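Local coordinates for putative surface anchored protein (Clostridium perfringens B, PDB 4NI6), which probably forms part of the repetitive Ig-like shaft of a cell-surface adhesin, stabilised by an autocatalytically formed Thr-Gln ester cross-link, at residues 91-95 against 96-100. Numbering follows the deposited sequence.
Sequences KLQVG and EKYVV
L92 sets its CD2 methyl over the centre of one face of the Y98 ring. L92 CD2 sits 3.9 Å from the centroid of the Y98 ring, only 12° off the normal, a clear CH-pi contact. L92 CB adds an apolar touch to Y98 CE1 at 3.8 Å. The two side chains slide past each other in opposite directions. With L92 CG anti to the carbonyl carbon (chi1 -55°), the isobutyl end lies over the ring. The phenol end is gripped as well: Q93 N donates to Y98 OH at 2.9 Å, with a nearly straight N-H...O angle of 162°. This is the tight part of the contact, and it ties the tyrosine tip to the backbone of the loop.

The turn beyond the phenol end is looser and more open to solvent. Q93 to E96 form a type II beta turn, closed by E96 N to Q93 O at 3.1 Å. G95 occupies the third position, where a positive phi suits glycine. The Q93 and E96 side chains lie alongside each other, with Q93 CB 3.7 Å from E96 CG. A water donates to both V94 O and E96 OE2, bridging the turn to the carboxylate. E96 OE1 is hydrogen-bonded to H56 NE2.

The loop that holds this turn links strand 81-90 to strand 97-106, and so joins the two sheets of the Ig-like domain. L92 and Y98 both rest on L137 of strand 121-139, while Y98 also meets H56 and L54 of strand 47-57.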
ATOM      1  N   LYS A  91      -0.354  12.471 -10.409  1.00 25.67           N
ATOM      2  CA  LYS A  91       0.468  13.114 -11.428  1.00 26.83           C
ATOM      3  C   LYS A  91       1.961  12.953 -11.095  1.00 24.51           C
ATOM      4  O   LYS A  91       2.523  13.746 -10.342  1.00 34.92           O
ATOM      5  CB  LYS A  91       0.048  14.582 -11.678  1.00 33.28           C
ATOM      6  CG  LYS A  91      -1.373  14.790 -12.234  1.00 21.80           C
ATOM      7  CD  LYS A  91      -1.498  14.613 -13.746  1.00 32.31           C
ATOM      8  CE  LYS A  91      -2.960  14.694 -14.194  1.00 28.17           C
ATOM      9  NZ  LYS A  91      -3.441  16.116 -14.287  1.00 33.45           N
ATOM     10  N   LEU A  92       2.483  11.770 -11.429  1.00 19.67           N
ATOM     11  CA  LEU A  92       3.846  11.334 -11.075  1.00 19.08           C
ATOM     12  C   LEU A  92       4.939  11.827 -12.037  1.00 17.92           C
ATOM     13  O   LEU A  92       4.647  12.259 -13.162  1.00 25.56           O
ATOM     14  CB  LEU A  92       3.899   9.807 -10.976  1.00 17.35           C
ATOM     15  CG  LEU A  92       2.868   9.210 -10.006  1.00 18.17           C
ATOM     16  CD1 LEU A  92       3.026   7.705  -9.879  1.00 16.40           C
ATOM     17  CD2 LEU A  92       3.009   9.842  -8.626  1.00 19.00           C
ATOM     18  N   GLN A  93       6.190  11.830 -11.561  1.00 17.26           N
ATOM     19  CA  GLN A  93       7.300  12.445 -12.309  1.00 19.94           C
ATOM     20  C   GLN A  93       7.965  11.384 -13.173  1.00 21.30           C
ATOM     21  O   GLN A  93       8.403  10.328 -12.687  1.00 16.56           O
ATOM     22  CB  GLN A  93       8.322  13.035 -11.322  1.00 19.01           C
ATOM     23  CG  GLN A  93       7.885  14.345 -10.674  1.00 29.91           C
ATOM     24  CD  GLN A  93       8.752  14.741  -9.486  1.00 55.25           C
ATOM     25  OE1 GLN A  93       8.218  15.245  -8.429  1.00104.09           O
ATOM     26  NE2 GLN A  93      10.086  14.552  -9.656  1.00 76.23           N
ATOM     27  N   VAL A  94       8.162  11.725 -14.445  1.00 23.74           N
ATOM     28  CA  VAL A  94       8.904  10.849 -15.348  1.00 18.81           C
ATOM     29  C   VAL A  94      10.309  10.605 -14.827  1.00 15.42           C
ATOM     30  O   VAL A  94      11.023  11.549 -14.435  1.00 18.10           O
ATOM     31  CB  VAL A  94       8.911  11.385 -16.793  1.00 20.07           C
ATOM     32  CG1 VAL A  94       9.975  10.700 -17.660  1.00 20.26           C
ATOM     33  CG2 VAL A  94       7.529  11.211 -17.395  1.00 28.09           C
ATOM     34  N   GLY A  95      10.729   9.342 -14.848  1.00 19.01           N
ATOM     35  CA  GLY A  95      12.042   8.982 -14.348  1.00 20.57           C
ATOM     36  C   GLY A  95      12.096   8.552 -12.895  1.00 20.28           C
ATOM     37  O   GLY A  95      13.134   8.077 -12.433  1.00 20.35           O
ATOM     38  N   GLU A  96      11.007   8.743 -12.143  1.00 16.99           N
ATOM     39  CA  GLU A  96      11.023   8.508 -10.710  1.00 14.79           C
ATOM     40  C   GLU A  96      10.349   7.218 -10.287  1.00 13.18           C
ATOM     41  O   GLU A  96       9.529   6.634 -11.006  1.00 13.18           O
ATOM     42  CB  GLU A  96      10.445   9.732  -9.996  1.00 16.19           C
ATOM     43  CG  GLU A  96      11.216  11.037 -10.251  1.00 16.28           C
ATOM     44  CD  GLU A  96      12.680  10.966  -9.833  1.00 19.55           C
ATOM     45  OE1 GLU A  96      12.958  10.627  -8.646  1.00 17.57           O
ATOM     46  OE2 GLU A  96      13.546  11.082 -10.732  1.00 19.59           O
ATOM     47  N   LYS A  97      10.755   6.806  -9.101  1.00 12.51           N
ATOM     48  CA  LYS A  97      10.311   5.572  -8.462  1.00 12.23           C
ATOM     49  C   LYS A  97       9.454   5.880  -7.245  1.00  9.88           C
ATOM     50  O   LYS A  97       9.770   6.776  -6.474  1.00 10.64           O
ATOM     51  CB  LYS A  97      11.538   4.768  -8.029  1.00 13.11           C
ATOM     52  CG  LYS A  97      11.226   3.422  -7.382  1.00 14.64           C
ATOM     53  CD  LYS A  97      12.472   2.835  -6.744  1.00 25.69           C
ATOM     54  CE  LYS A  97      13.345   2.115  -7.749  1.00 25.15           C
ATOM     55  NZ  LYS A  97      14.491   1.469  -7.043  1.00 26.36           N
ATOM     56  N   TYR A  98       8.354   5.138  -7.124  1.00 10.18           N
ATOM     57  CA  TYR A  98       7.393   5.310  -6.029  1.00 10.23           C
ATOM     58  C   TYR A  98       7.052   3.967  -5.432  1.00  9.29           C
ATOM     59  O   TYR A  98       6.948   2.988  -6.119  1.00 11.50           O
ATOM     60  CB  TYR A  98       6.093   5.955  -6.524  1.00 10.65           C
ATOM     61  CG  TYR A  98       6.331   7.308  -7.196  1.00 10.69           C
ATOM     62  CD1 TYR A  98       6.691   7.405  -8.564  1.00 11.68           C
ATOM     63  CD2 TYR A  98       6.251   8.469  -6.478  1.00 11.93           C
ATOM     64  CE1 TYR A  98       7.027   8.633  -9.157  1.00 15.77           C
ATOM     65  CE2 TYR A  98       6.593   9.687  -7.046  1.00 16.30           C
ATOM     66  CZ  TYR A  98       6.942   9.760  -8.387  1.00 15.24           C
ATOM     67  OH  TYR A  98       7.191  10.975  -8.966  1.00 17.60           O
ATOM     68  N   VAL A  99       6.806   3.946  -4.114  1.00  9.38           N
ATOM     69  CA  VAL A  99       6.443   2.716  -3.396  1.00  9.52           C
ATOM     70  C   VAL A  99       5.238   2.953  -2.495  1.00  8.43           C
ATOM     71  O   VAL A  99       5.084   4.010  -1.921  1.00  9.50           O
ATOM     72  CB  VAL A  99       7.668   2.170  -2.621  1.00  9.08           C
ATOM     73  CG1 VAL A  99       8.133   3.127  -1.523  1.00 12.24           C
ATOM     74  CG2 VAL A  99       7.425   0.774  -2.044  1.00 10.95           C
ATOM     75  N   VAL A 100       4.408   1.918  -2.421  1.00  8.73           N
ATOM     76  CA  VAL A 100       3.227   1.953  -1.547  1.00  8.73           C
ATOM     77  C   VAL A 100       3.497   1.313  -0.198  1.00  8.31           C
ATOM     78  O   VAL A 100       4.075   0.225  -0.148  1.00  9.49           O
ATOM     79  CB  VAL A 100       2.030   1.255  -2.190  1.00  9.70           C
ATOM     80  CG1 VAL A 100       0.811   1.268  -1.264  1.00 10.21           C
ATOM     81  CG2 VAL A 100       1.671   1.896  -3.529  1.00 11.85           C
TER
HETATM   82  O   HOH W   1      13.415  12.059 -13.234  1.00 23.44           O